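Local coordinates for spike protein P1 (Pseudoalteromonas phage pm2, PDB 2VVE), which acts as the receptor-binding spike at the fivefold vertices of the virion, with the C-terminal part responsible for receptor binding, at residues V42-G47 / V78-S83; K154-I159 / K171-G176; E123-P128 / L197-H202; A31-A36 / I72-S77; E86-K91 / P239-K244. All coordinates share one frame; numbering follows the deposited sequence.

Contact 1 of 5, residues V42-G47 / V78-S83; sequences VDIWIG and VNYWVS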
# COMPACT_ATOMS: atom_id res chain seq x y z
N VAL A 42 3.49 -6.76 15.31
CA VAL A 42 3.99 -8.01 14.73
C VAL A 42 2.81 -8.91 14.36
O VAL A 42 1.72 -8.77 14.93
CB VAL A 42 4.96 -8.75 15.72
CG1 VAL A 42 6.19 -7.88 16.00
CG2 VAL A 42 4.27 -9.12 17.04
N ASP A 43 3.03 -9.83 13.41
CA ASP A 43 2.01 -10.85 13.13
C ASP A 43 1.58 -11.53 14.43
O ASP A 43 2.43 -11.90 15.26
CB ASP A 43 2.52 -11.91 12.16
CG ASP A 43 2.78 -11.38 10.76
OD1 ASP A 43 2.39 -10.24 10.41
OD2 ASP A 43 3.38 -12.14 9.98
N ILE A 44 0.28 -11.70 14.59
CA ILE A 44 -0.25 -12.18 15.86
C ILE A 44 -1.35 -13.22 15.60
O ILE A 44 -2.22 -13.02 14.75
CB ILE A 44 -0.78 -11.01 16.75
CG1 ILE A 44 -1.12 -11.50 18.17
CG2 ILE A 44 -1.99 -10.27 16.09
CD1 ILE A 44 -1.42 -10.39 19.17
N TRP A 45 -1.30 -14.31 16.34
CA TRP A 45 -2.27 -15.37 16.20
C TRP A 45 -3.25 -15.24 17.36
O TRP A 45 -2.82 -15.06 18.50
CB TRP A 45 -1.56 -16.73 16.16
CG TRP A 45 -0.96 -17.02 14.79
CD1 TRP A 45 -1.48 -17.86 13.83
CD2 TRP A 45 0.25 -16.48 14.24
NE1 TRP A 45 -0.67 -17.87 12.72
CE2 TRP A 45 0.40 -17.04 12.94
CE3 TRP A 45 1.22 -15.58 14.71
CZ2 TRP A 45 1.48 -16.72 12.11
CZ3 TRP A 45 2.29 -15.27 13.87
CH2 TRP A 45 2.42 -15.84 12.59
N ILE A 46 -4.55 -15.25 17.05
CA ILE A 46 -5.61 -14.96 18.02
C ILE A 46 -6.58 -16.13 18.07
O ILE A 46 -6.98 -16.67 17.03
CB ILE A 46 -6.37 -13.65 17.67
CG1 ILE A 46 -5.42 -12.44 17.67
CG2 ILE A 46 -7.54 -13.42 18.63
CD1 ILE A 46 -4.92 -12.02 19.08
N GLY A 47 -6.96 -16.52 19.27
CA GLY A 47 -7.87 -17.65 19.47
C GLY A 47 -8.51 -17.71 20.84
O GLY A 47 -8.22 -16.89 21.72
N VAL A 78 -9.54 -14.15 25.64
CA VAL A 78 -8.99 -14.21 24.29
C VAL A 78 -7.48 -14.41 24.44
O VAL A 78 -6.83 -13.70 25.21
CB VAL A 78 -9.28 -12.93 23.48
CG1 VAL A 78 -8.67 -13.03 22.06
CG2 VAL A 78 -10.80 -12.69 23.36
N ASN A 79 -6.94 -15.39 23.73
CA ASN A 79 -5.50 -15.72 23.77
C ASN A 79 -4.74 -15.25 22.55
O ASN A 79 -5.31 -15.17 21.46
CB ASN A 79 -5.33 -17.23 23.91
CG ASN A 79 -5.77 -17.74 25.26
OD1 ASN A 79 -5.46 -17.14 26.29
ND2 ASN A 79 -6.50 -18.86 25.28
N TYR A 80 -3.44 -14.99 22.72
CA TYR A 80 -2.58 -14.64 21.60
C TYR A 80 -1.32 -15.52 21.59
O TYR A 80 -0.95 -16.11 22.60
CB TYR A 80 -2.19 -13.15 21.60
CG TYR A 80 -1.15 -12.78 22.66
CD1 TYR A 80 -1.55 -12.33 23.91
CD2 TYR A 80 0.21 -12.87 22.39
CE1 TYR A 80 -0.60 -11.99 24.90
CE2 TYR A 80 1.18 -12.54 23.37
CZ TYR A 80 0.75 -12.11 24.62
OH TYR A 80 1.66 -11.78 25.61
N TRP A 81 -0.68 -15.58 20.42
CA TRP A 81 0.69 -16.09 20.28
C TRP A 81 1.43 -15.25 19.24
O TRP A 81 0.86 -14.94 18.18
CB TRP A 81 0.66 -17.56 19.83
CG TRP A 81 2.04 -18.19 19.72
CD1 TRP A 81 2.67 -18.93 20.67
CD2 TRP A 81 2.93 -18.13 18.59
NE1 TRP A 81 3.91 -19.34 20.21
CE2 TRP A 81 4.10 -18.85 18.94
CE3 TRP A 81 2.86 -17.52 17.33
CZ2 TRP A 81 5.17 -19.00 18.07
CZ3 TRP A 81 3.95 -17.67 16.47
CH2 TRP A 81 5.09 -18.40 16.84
N VAL A 82 2.67 -14.89 19.54
CA VAL A 82 3.52 -14.17 18.57
C VAL A 82 4.88 -14.84 18.39
O VAL A 82 5.52 -14.70 17.35
CB VAL A 82 3.74 -12.67 18.93
CG1 VAL A 82 2.42 -11.89 18.83
CG2 VAL A 82 4.39 -12.50 20.31
N SER A 83 5.33 -15.55 19.42
CA SER A 83 6.72 -16.03 19.45
C SER A 83 6.96 -17.03 20.57
O SER A 83 6.30 -16.97 21.60
CB SER A 83 7.67 -14.83 19.62
OG SER A 83 9.00 -15.27 19.78
O HOH W 1 4.96 -12.86 15.38

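Contact 2 of 5, residues K154-I159 / K171-G176; sequences KPAFYI and KYTSYG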
# COMPACT_ATOMS: atom_id res chain seq x y z
N LYS A 154 39.13 -4.97 25.31
CA LYS A 154 38.03 -4.16 25.81
C LYS A 154 36.93 -4.12 24.76
O LYS A 154 36.92 -3.24 23.89
CB LYS A 154 38.51 -2.75 26.21
CG LYS A 154 37.40 -1.87 26.82
CD LYS A 154 37.94 -0.66 27.56
CE LYS A 154 38.23 -0.98 29.01
NZ LYS A 154 38.77 0.21 29.72
N PRO A 155 36.00 -5.10 24.82
CA PRO A 155 34.90 -5.16 23.85
C PRO A 155 33.95 -3.98 24.04
O PRO A 155 33.82 -3.46 25.15
CB PRO A 155 34.21 -6.49 24.16
CG PRO A 155 34.58 -6.79 25.59
CD PRO A 155 35.95 -6.23 25.78
N ALA A 156 33.31 -3.54 22.96
CA ALA A 156 32.34 -2.43 23.05
C ALA A 156 31.19 -2.63 22.09
O ALA A 156 31.29 -3.41 21.14
CB ALA A 156 33.02 -1.09 22.80
N PHE A 157 30.07 -1.95 22.37
CA PHE A 157 29.06 -1.66 21.36
C PHE A 157 29.25 -0.22 20.98
O PHE A 157 29.25 0.65 21.86
CB PHE A 157 27.65 -1.82 21.91
CG PHE A 157 27.34 -3.19 22.42
CD1 PHE A 157 27.41 -4.29 21.58
CD2 PHE A 157 26.96 -3.37 23.74
CE1 PHE A 157 27.10 -5.58 22.05
CE2 PHE A 157 26.66 -4.66 24.24
CZ PHE A 157 26.72 -5.76 23.39
N TYR A 158 29.44 0.03 19.68
CA TYR A 158 29.33 1.39 19.16
C TYR A 158 27.91 1.56 18.64
O TYR A 158 27.50 0.84 17.73
CB TYR A 158 30.32 1.63 18.01
CG TYR A 158 31.79 1.69 18.39
CD1 TYR A 158 32.22 1.69 19.73
CD2 TYR A 158 32.75 1.74 17.40
CE1 TYR A 158 33.57 1.74 20.04
CE2 TYR A 158 34.09 1.79 17.70
CZ TYR A 158 34.51 1.80 19.01
OH TYR A 158 35.87 1.87 19.24
N ILE A 159 27.16 2.51 19.19
CA ILE A 159 25.74 2.67 18.87
C ILE A 159 25.45 4.08 18.35
O ILE A 159 25.89 5.07 18.94
CB ILE A 159 24.83 2.36 20.09
CG1 ILE A 159 25.22 1.01 20.73
CG2 ILE A 159 23.34 2.39 19.68
CD1 ILE A 159 24.33 0.58 21.90
N LYS A 171 30.34 4.90 22.23
CA LYS A 171 31.00 3.69 22.67
C LYS A 171 30.51 3.26 24.06
O LYS A 171 30.60 4.03 25.02
CB LYS A 171 32.51 3.95 22.72
CG LYS A 171 33.33 2.86 23.43
CD LYS A 171 34.82 3.18 23.41
CE LYS A 171 35.15 4.35 24.34
NZ LYS A 171 36.60 4.68 24.28
N TYR A 172 30.01 2.03 24.17
CA TYR A 172 29.60 1.48 25.48
C TYR A 172 30.46 0.30 25.89
O TYR A 172 30.64 -0.65 25.12
CB TYR A 172 28.14 1.02 25.47
CG TYR A 172 27.16 2.14 25.31
CD1 TYR A 172 26.62 2.79 26.42
CD2 TYR A 172 26.73 2.53 24.04
CE1 TYR A 172 25.70 3.82 26.28
CE2 TYR A 172 25.81 3.56 23.89
CZ TYR A 172 25.30 4.20 25.01
OH TYR A 172 24.39 5.22 24.86
N THR A 173 30.98 0.37 27.11
CA THR A 173 31.83 -0.68 27.68
C THR A 173 31.44 -1.02 29.12
O THR A 173 30.80 -0.21 29.81
CB THR A 173 33.34 -0.28 27.66
OG1 THR A 173 33.51 0.96 28.36
CG2 THR A 173 33.86 -0.13 26.22
N SER A 174 31.85 -2.21 29.59
CA SER A 174 31.61 -2.59 31.00
C SER A 174 32.81 -3.25 31.68
O SER A 174 32.88 -3.29 32.92
CB SER A 174 30.38 -3.49 31.13
OG SER A 174 30.65 -4.81 30.67
N TYR A 175 33.74 -3.79 30.90
CA TYR A 175 34.94 -4.46 31.45
C TYR A 175 36.13 -4.39 30.50
O TYR A 175 35.97 -4.27 29.28
CB TYR A 175 34.66 -5.94 31.82
CG TYR A 175 34.67 -6.90 30.64
CD1 TYR A 175 35.86 -7.54 30.23
CD2 TYR A 175 33.51 -7.17 29.93
CE1 TYR A 175 35.87 -8.42 29.14
CE2 TYR A 175 33.51 -8.05 28.85
CZ TYR A 175 34.68 -8.66 28.46
OH TYR A 175 34.65 -9.52 27.38
N GLY A 176 37.33 -4.46 31.08
CA GLY A 176 38.55 -4.75 30.33
C GLY A 176 39.21 -5.99 30.91
O GLY A 176 39.00 -6.31 32.08
O HOH W 2 33.71 -3.82 27.87

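Contact 3 of 5, residues E123-P128 / L197-H202; sequences ELDGVP and LSAGVH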
# COMPACT_ATOMS: atom_id res chain seq x y z
N GLU A 123 7.19 3.19 23.34
CA GLU A 123 7.04 2.73 24.72
C GLU A 123 8.38 2.64 25.50
O GLU A 123 8.37 2.60 26.73
CB GLU A 123 6.27 1.40 24.72
CG GLU A 123 4.76 1.49 24.30
CD GLU A 123 4.50 1.61 22.77
OE1 GLU A 123 5.29 1.06 21.95
OE2 GLU A 123 3.47 2.23 22.38
N LEU A 124 9.51 2.65 24.79
CA LEU A 124 10.86 2.58 25.40
C LEU A 124 11.70 3.84 25.16
O LEU A 124 12.90 3.88 25.47
CB LEU A 124 11.60 1.34 24.87
CG LEU A 124 13.00 0.93 25.38
CD1 LEU A 124 12.94 0.29 26.77
CD2 LEU A 124 13.71 0.00 24.40
N ASP A 125 11.07 4.87 24.60
CA ASP A 125 11.74 6.14 24.31
C ASP A 125 12.37 6.73 25.57
O ASP A 125 11.66 7.13 26.51
CB ASP A 125 10.75 7.12 23.68
CG ASP A 125 11.39 8.45 23.31
OD1 ASP A 125 12.64 8.56 23.39
OD2 ASP A 125 10.64 9.37 22.94
N GLY A 126 13.70 6.79 25.59
CA GLY A 126 14.47 7.33 26.70
C GLY A 126 14.42 6.51 27.98
O GLY A 126 14.65 7.03 29.07
N VAL A 127 14.09 5.23 27.85
CA VAL A 127 14.04 4.31 28.99
C VAL A 127 15.29 3.41 28.99
O VAL A 127 15.53 2.70 28.01
CB VAL A 127 12.76 3.43 28.98
CG1 VAL A 127 12.78 2.42 30.12
CG2 VAL A 127 11.49 4.29 29.06
N PRO A 128 16.09 3.45 30.07
CA PRO A 128 17.31 2.63 30.09
C PRO A 128 17.01 1.13 30.07
O PRO A 128 16.04 0.67 30.69
CB PRO A 128 17.99 3.02 31.41
CG PRO A 128 17.34 4.33 31.83
CD PRO A 128 15.94 4.25 31.30
N LEU A 197 18.12 5.06 24.88
CA LEU A 197 17.95 5.48 23.48
C LEU A 197 16.61 6.14 23.18
O LEU A 197 15.58 5.77 23.74
CB LEU A 197 18.12 4.28 22.55
CG LEU A 197 19.43 3.49 22.60
CD1 LEU A 197 19.35 2.24 21.73
CD2 LEU A 197 20.66 4.34 22.23
N SER A 198 16.64 7.12 22.28
CA SER A 198 15.43 7.72 21.74
C SER A 198 14.68 6.72 20.88
O SER A 198 15.28 5.78 20.34
CB SER A 198 15.80 8.94 20.89
OG SER A 198 16.78 8.60 19.94
N ALA A 199 13.37 6.91 20.75
CA ALA A 199 12.53 6.07 19.92
C ALA A 199 13.08 6.06 18.50
O ALA A 199 13.61 7.06 18.01
CB ALA A 199 11.09 6.54 19.93
N GLY A 200 12.95 4.91 17.84
CA GLY A 200 13.46 4.76 16.48
C GLY A 200 14.56 3.73 16.38
O GLY A 200 14.91 3.06 17.36
N VAL A 201 15.12 3.61 15.18
CA VAL A 201 16.11 2.61 14.89
C VAL A 201 17.49 3.13 15.27
O VAL A 201 17.84 4.27 14.96
CB VAL A 201 16.06 2.19 13.40
CG1 VAL A 201 17.17 1.23 13.05
CG2 VAL A 201 14.69 1.58 13.07
N HIS A 202 18.26 2.31 15.98
CA HIS A 202 19.65 2.60 16.30
C HIS A 202 20.49 1.43 15.82
O HIS A 202 20.11 0.26 15.98
CB HIS A 202 19.86 2.81 17.80
CG HIS A 202 19.14 4.01 18.35
ND1 HIS A 202 19.76 5.23 18.52
CD2 HIS A 202 17.85 4.19 18.72
CE1 HIS A 202 18.89 6.10 18.99
NE2 HIS A 202 17.72 5.49 19.12
O HOH W 3 16.17 3.29 25.44

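Contact 4 of 5, residues A31-A36 / I72-S77; sequences ASRNRA and INTFGS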
# COMPACT_ATOMS: atom_id res chain seq x y z
N ALA A 31 -17.05 -9.08 32.13
CA ALA A 31 -18.46 -8.84 31.80
C ALA A 31 -18.75 -7.41 31.34
O ALA A 31 -19.73 -7.17 30.64
CB ALA A 31 -19.35 -9.19 32.99
N SER A 32 -17.89 -6.46 31.71
CA SER A 32 -18.13 -5.06 31.35
C SER A 32 -17.73 -4.75 29.91
O SER A 32 -18.26 -3.81 29.29
CB SER A 32 -17.49 -4.09 32.36
OG SER A 32 -16.07 -4.21 32.40
N ARG A 33 -16.83 -5.57 29.35
CA ARG A 33 -16.25 -5.26 28.04
C ARG A 33 -17.18 -5.59 26.87
O ARG A 33 -17.69 -6.70 26.75
CB ARG A 33 -14.90 -5.96 27.86
CG ARG A 33 -14.14 -5.48 26.62
CD ARG A 33 -12.82 -6.24 26.48
NE ARG A 33 -13.04 -7.60 25.98
CZ ARG A 33 -12.79 -8.72 26.66
NH1 ARG A 33 -12.28 -8.68 27.89
NH2 ARG A 33 -13.05 -9.89 26.10
N ASN A 34 -17.39 -4.60 26.00
CA ASN A 34 -18.20 -4.79 24.79
C ASN A 34 -17.42 -4.84 23.49
O ASN A 34 -17.87 -5.43 22.50
CB ASN A 34 -19.22 -3.65 24.69
CG ASN A 34 -20.26 -3.74 25.75
OD1 ASN A 34 -20.69 -4.84 26.14
ND2 ASN A 34 -20.69 -2.58 26.26
N ARG A 35 -16.26 -4.17 23.48
CA ARG A 35 -15.50 -4.05 22.24
C ARG A 35 -14.05 -3.73 22.55
O ARG A 35 -13.74 -3.00 23.50
CB ARG A 35 -16.14 -2.97 21.36
CG ARG A 35 -15.37 -2.67 20.07
CD ARG A 35 -16.11 -1.65 19.20
NE ARG A 35 -15.42 -1.47 17.93
CZ ARG A 35 -14.57 -0.49 17.64
NH1 ARG A 35 -14.01 -0.46 16.44
NH2 ARG A 35 -14.27 0.46 18.53
N ALA A 36 -13.15 -4.29 21.74
CA ALA A 36 -11.74 -3.93 21.75
C ALA A 36 -11.27 -3.74 20.30
O ALA A 36 -11.50 -4.59 19.45
CB ALA A 36 -10.92 -5.01 22.46
N ILE A 72 -12.27 -7.31 18.48
CA ILE A 72 -12.85 -8.44 19.20
C ILE A 72 -14.05 -7.88 19.99
O ILE A 72 -13.89 -6.90 20.73
CB ILE A 72 -11.84 -9.04 20.21
CG1 ILE A 72 -10.52 -9.46 19.52
CG2 ILE A 72 -12.48 -10.19 21.02
CD1 ILE A 72 -10.65 -10.52 18.45
N ASN A 73 -15.23 -8.49 19.82
CA ASN A 73 -16.45 -7.97 20.46
C ASN A 73 -17.02 -8.89 21.54
O ASN A 73 -18.19 -8.77 21.91
CB ASN A 73 -17.54 -7.68 19.43
CG ASN A 73 -17.21 -6.51 18.51
OD1 ASN A 73 -16.16 -5.89 18.60
ND2 ASN A 73 -18.13 -6.22 17.60
N THR A 74 -16.20 -9.79 22.05
CA THR A 74 -16.63 -10.73 23.09
C THR A 74 -16.39 -10.12 24.47
O THR A 74 -15.72 -9.08 24.59
CB THR A 74 -15.83 -12.03 23.01
OG1 THR A 74 -14.43 -11.76 23.18
CG2 THR A 74 -16.04 -12.68 21.68
N PHE A 75 -16.94 -10.76 25.50
CA PHE A 75 -16.56 -10.41 26.87
C PHE A 75 -15.72 -11.50 27.51
O PHE A 75 -15.31 -11.37 28.66
CB PHE A 75 -17.78 -10.06 27.75
CG PHE A 75 -18.69 -11.23 28.04
CD1 PHE A 75 -18.50 -12.02 29.18
CD2 PHE A 75 -19.76 -11.51 27.21
CE1 PHE A 75 -19.35 -13.10 29.45
CE2 PHE A 75 -20.61 -12.59 27.47
CZ PHE A 75 -20.41 -13.37 28.60
N GLY A 76 -15.48 -12.58 26.76
CA GLY A 76 -14.74 -13.72 27.28
C GLY A 76 -13.23 -13.56 27.16
O GLY A 76 -12.74 -12.51 26.71
N SER A 77 -12.51 -14.61 27.57
CA SER A 77 -11.05 -14.69 27.46
C SER A 77 -10.66 -14.77 25.99
O SER A 77 -11.37 -15.38 25.18
CB SER A 77 -10.54 -15.94 28.20
OG SER A 77 -9.14 -16.07 28.06
O HOH W 4 -14.25 -7.08 23.43

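Contact 5 of 5, residues E86-K91 / P239-K244; sequences EIRVFK and PLLTVK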
# COMPACT_ATOMS: atom_id res chain seq x y z
N GLU A 86 12.06 -16.78 24.45
CA GLU A 86 11.96 -16.35 25.85
C GLU A 86 12.64 -15.01 26.08
O GLU A 86 12.13 -14.16 26.80
CB GLU A 86 12.54 -17.41 26.79
CG GLU A 86 11.65 -18.65 26.92
CD GLU A 86 12.21 -19.68 27.89
OE1 GLU A 86 12.66 -19.28 28.99
OE2 GLU A 86 12.20 -20.88 27.55
N ILE A 87 13.80 -14.83 25.46
CA ILE A 87 14.52 -13.56 25.54
C ILE A 87 14.72 -12.95 24.14
O ILE A 87 14.20 -13.47 23.15
CB ILE A 87 15.84 -13.69 26.32
CG1 ILE A 87 16.81 -14.64 25.61
CG2 ILE A 87 15.56 -14.17 27.75
CD1 ILE A 87 18.28 -14.35 25.92
N ARG A 88 15.45 -11.84 24.05
CA ARG A 88 15.72 -11.26 22.74
C ARG A 88 17.16 -11.53 22.38
O ARG A 88 18.07 -11.01 23.03
CB ARG A 88 15.43 -9.76 22.69
CG ARG A 88 15.68 -9.16 21.30
CD ARG A 88 14.90 -7.89 21.03
NE ARG A 88 13.46 -8.08 21.08
CZ ARG A 88 12.72 -8.58 20.09
NH1 ARG A 88 11.41 -8.72 20.26
NH2 ARG A 88 13.27 -8.96 18.94
N VAL A 89 17.37 -12.35 21.35
CA VAL A 89 18.71 -12.57 20.82
C VAL A 89 18.86 -11.77 19.54
O VAL A 89 18.11 -11.97 18.57
CB VAL A 89 18.98 -14.08 20.54
CG1 VAL A 89 20.38 -14.27 19.95
CG2 VAL A 89 18.83 -14.88 21.82
N PHE A 90 19.81 -10.84 19.54
CA PHE A 90 20.00 -9.96 18.40
C PHE A 90 20.82 -10.64 17.32
O PHE A 90 20.43 -10.65 16.14
CB PHE A 90 20.64 -8.65 18.83
CG PHE A 90 19.74 -7.79 19.68
CD1 PHE A 90 18.66 -7.13 19.10
CD2 PHE A 90 19.98 -7.64 21.04
CE1 PHE A 90 17.83 -6.34 19.87
CE2 PHE A 90 19.15 -6.84 21.83
CZ PHE A 90 18.07 -6.19 21.24
N LYS A 91 21.95 -11.22 17.72
CA LYS A 91 22.87 -11.86 16.81
C LYS A 91 23.64 -12.94 17.55
O LYS A 91 23.84 -12.86 18.77
CB LYS A 91 23.89 -10.85 16.25
CG LYS A 91 23.39 -9.88 15.21
CD LYS A 91 23.16 -10.54 13.84
CE LYS A 91 22.60 -9.52 12.87
NZ LYS A 91 22.02 -10.11 11.62
N PRO A 239 13.24 -7.33 30.69
CA PRO A 239 11.81 -7.43 30.34
C PRO A 239 11.31 -6.36 29.35
O PRO A 239 10.33 -6.58 28.63
CB PRO A 239 11.10 -7.26 31.69
CG PRO A 239 12.11 -7.64 32.72
CD PRO A 239 13.46 -7.30 32.15
N LEU A 240 11.99 -5.22 29.31
CA LEU A 240 11.64 -4.17 28.34
C LEU A 240 12.02 -4.54 26.90
O LEU A 240 11.51 -3.95 25.95
CB LEU A 240 12.32 -2.86 28.71
CG LEU A 240 11.98 -2.20 30.04
CD1 LEU A 240 13.12 -1.25 30.44
CD2 LEU A 240 10.63 -1.49 29.98
N LEU A 241 12.95 -5.48 26.74
CA LEU A 241 13.45 -5.85 25.42
C LEU A 241 13.01 -7.24 24.99
O LEU A 241 12.97 -7.54 23.80
CB LEU A 241 14.98 -5.76 25.37
CG LEU A 241 15.61 -4.42 24.96
CD1 LEU A 241 15.46 -4.18 23.47
CD2 LEU A 241 14.99 -3.27 25.74
N THR A 242 12.69 -8.08 25.97
CA THR A 242 12.24 -9.43 25.67
C THR A 242 10.80 -9.41 25.14
O THR A 242 10.39 -10.35 24.47
CB THR A 242 12.36 -10.38 26.87
OG1 THR A 242 11.51 -9.95 27.94
CG2 THR A 242 13.81 -10.43 27.36
N VAL A 243 10.06 -8.36 25.47
CA VAL A 243 8.73 -8.10 24.90
C VAL A 243 8.88 -8.02 23.37
O VAL A 243 9.83 -7.43 22.86
CB VAL A 243 8.12 -6.79 25.52
CG1 VAL A 243 8.94 -5.55 25.16
CG2 VAL A 243 6.67 -6.60 25.11
N LYS A 244 7.97 -8.66 22.65
CA LYS A 244 8.04 -8.76 21.19
C LYS A 244 7.46 -7.50 20.52
O LYS A 244 7.64 -7.26 19.33
CB LYS A 244 7.32 -10.02 20.70
CG LYS A 244 7.67 -11.31 21.46
CD LYS A 244 9.16 -11.62 21.46
CE LYS A 244 9.52 -12.61 22.56
NZ LYS A 244 10.99 -12.61 22.81
O HOH W 5 9.53 -8.70 18.07

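Contact 1 of 5, residues V42-G47 / V78-S83
Trp45 and Trp81 form a hydrogen-bonded pair of two antiparallel strands, and their side chains lie side by side, pointing the same way. Different first torsions, CG anti to the carbonyl carbon in Trp45 (chi1 -79°) but to the backbone N in Trp81 (chi1 -177°), go with the steep angle between the rings. The edge of Trp81 is turned toward the face of Trp45 in an offset edge-to-face pair, planes 74° apart and six-membered-ring centroids separated by 5.5 Å. The two CE3 atoms of Trp45 and Trp81 come within 3.6 Å. The backbone N of Ser83 sits over the centre of one Trp81 face, and NE1 of Trp81 bonds to Asp84.

The opposite face of the sheet carries aliphatic contacts. CB of Tyr80 is touched by both isoleucine tips: CD1 of Ile44 at 3.8 Å and CD1 of Ile46 at 3.9 Å. The CG2 branch of Ile46 meets CG1 of Val78 at 3.6 Å. The Tyr80 hydroxyl reaches the backbone N of Arg20.

Paired backbone bonds join Trp45 with Trp81 and Gly47 with Asn79. Beyond them one water donates to Asp43 O and Val82 O, bridging the two chains. Strands 44-47 and 78-81 are the inner pair of a four-stranded antiparallel sheet; Ile44, Ile46 and Val78 pack on strand 69-72 of the second sheet, the sandwich core of a jelly roll.

Contact 2 of 5, residues K154-I159 / K171-G176
Tyr175 receives Pro155 in an off-centre CH-pi contact, with CD of Pro155 lying 4.3 Å from the centroid of the Tyr175 ring. CG of Pro155 is close as well, 3.4 Å from CZ of Tyr175. The ring of Tyr158 meets Lys171 at its edge: CG of Lys171 lies near the ring plane, 3.6 Å from CE1 of Tyr158, and the two side chains run side by side, pointing the same way. At the edge of Tyr172 sits the carbonyl O of Phe157, while CD1 of Ile159 approaches obliquely, 3.8 Å from CD2 of Tyr172. The side chains of Ile159 and Tyr172 cross at about a right angle.

Phe157 and Tyr172 exchange two backbone hydrogen bonds, N of Tyr172 to O of Phe157 being the shorter at 2.8 Å. Past Thr173 direct backbone pairing gives way to a water that donates to Pro155 O and Tyr175 O and accepts from Ser174 N. The Tyr175 hydroxyl bonds to His137, and that of Tyr158 to Ala100 O. Water thus takes over the cross-strand bonding in the break between strands 169-172 and 177-179, which both pair with 151-160, its two protons both committed to carbonyls.

Contact 3 of 5, residues E123-P128 / L197-H202
A type II beta turn from Leu124 to Val127 brings Asp125 and Gly126 against Leu197 and Ala199. Gly126, at the third position of the turn, has the positive phi (68°) that this turn type needs there. Its N-H points to O of Leu197 at 2.8 Å, the donor standing above the carbonyl plane. In Asp125 CG is anti to the backbone N (chi1 -178°), and OD1 accepts a weak bond of 3.2 Å from the Ala199 N-H.

The two segments lie at crossings between the two sheets of the C-terminal sandwich, probably the receptor-binding domain: one loop joins strand 116-120 to 129-137, the other 189-195 to 200-208, and strands 116-120 and 200-208 are themselves paired.

A water accepts from Leu197 N and lies 2.7 Å from Val127 O. From the start of strand 200-208, NE2 of His202 donates back to Ser198 O at 2.7 Å, nearly in the ring plane, while CB of Leu197 lies over one imidazole face, toward the rim. ND1 of His202 bonds to Thr160.

Contact 4 of 5, residues A31-A36 / I72-S77
Arg33 reaches from its strand into the loop formed by Thr74, Phe75 and Gly76. From CB the chain sets out with CG anti to the backbone N (chi1 -170°), passing beside Met251, Arg253 and Leu27. The bend at chi3 (76°) turns NE back toward a water at 2.9 Å, which in turn donates to Ile72 O and Thr74 O. At the tip NH2 gives its short bond to Gly76 O, 2.7 Å away; each partner lies in the plane of the other's group. The same NH2 makes a weak, bent bond of 3.2 Å to Thr74 O. NH1 turns to Pro28 O, and CA of Phe75 covers one guanidinium face. The buried charge is thus met largely by backbone carbonyls.

CB of Phe75 rests 3.5 Å from Arg33 O. Ala36 and Ile72 close the register with two backbone bonds, N of Ala36 to O of Ile72 at 2.9 Å. Arg35 forms a salt bridge with Glu252 and also bonds Gln71 O of the third subunit; the second subunit bonds the backbone of Asn73 and Phe75. Asn34 and Arg35 together face Glu252, a classic beta bulge between inner strands 33-39 and 245-253 of a jelly-roll sheet, beside the subunit interface.

Contact 5 of 5, residues E86-K91 / P239-K244
Arg88 grips the carbonyl of Leu241 with NE, at 2.8 Å and nearly in line with the C=O bond. The oxygen lies close to the guanidinium plane, as does Val243 O, to which NH1 makes a straight but weak bond of 3.3 Å. NH1 also gives a proton to a water that donates to Lys244 O. Arg88 starts with CG anti to the backbone N (chi1 -178°), and CB and CD both lie beside the same Leu241 oxygen.

Around this polar core sit apolar groups. CG2 of Thr242 rests against the backbone, 3.7 Å from CA of Ile87. CD1 of Leu241 meets the edge of the Phe90 ring, 4.0 Å from its CZ, and the two side chains cross at about a right angle. CG of Arg88 lies over one face of that ring, toward the rim.

Farther out, Phe90 meets the ring of Phe116 with planes near parallel; Phe90 and Lys91 both face Val234 in a classic beta bulge against strand 229-236. Lys244 curls back to donate to Thr242 O at 2.9 Å, and to Glu85 O. Its NZ comes to 4.7 Å from NH1 of Arg88. The two like charges are each met by backbone carbonyls, Leu241 and Val243 for Arg88, Thr242 and Glu85 for Lys244, which would probably temper their repulsion.

Overall arrangement
From the N terminus, contact 4 opens at 31-36 and contact 1 at 42-47; they close in the same order at 72-77 and 78-83, so the two cross and interlock the sheets of one jelly roll, touching through Val78 and Ile72. Contact 5 opens next, at 86-91, and closes last. Its long loop holds contact 3, which encloses contact 2, the hairpin of the C-terminal sandwich. Contacts 2 and 3 meet where Ile159 packs on Leu197 and His202. Contact 5 returns the chain to the first domain through 239-244, touching contact 3 at Leu240 and contact 1 at Lys244, and so joins the two domains.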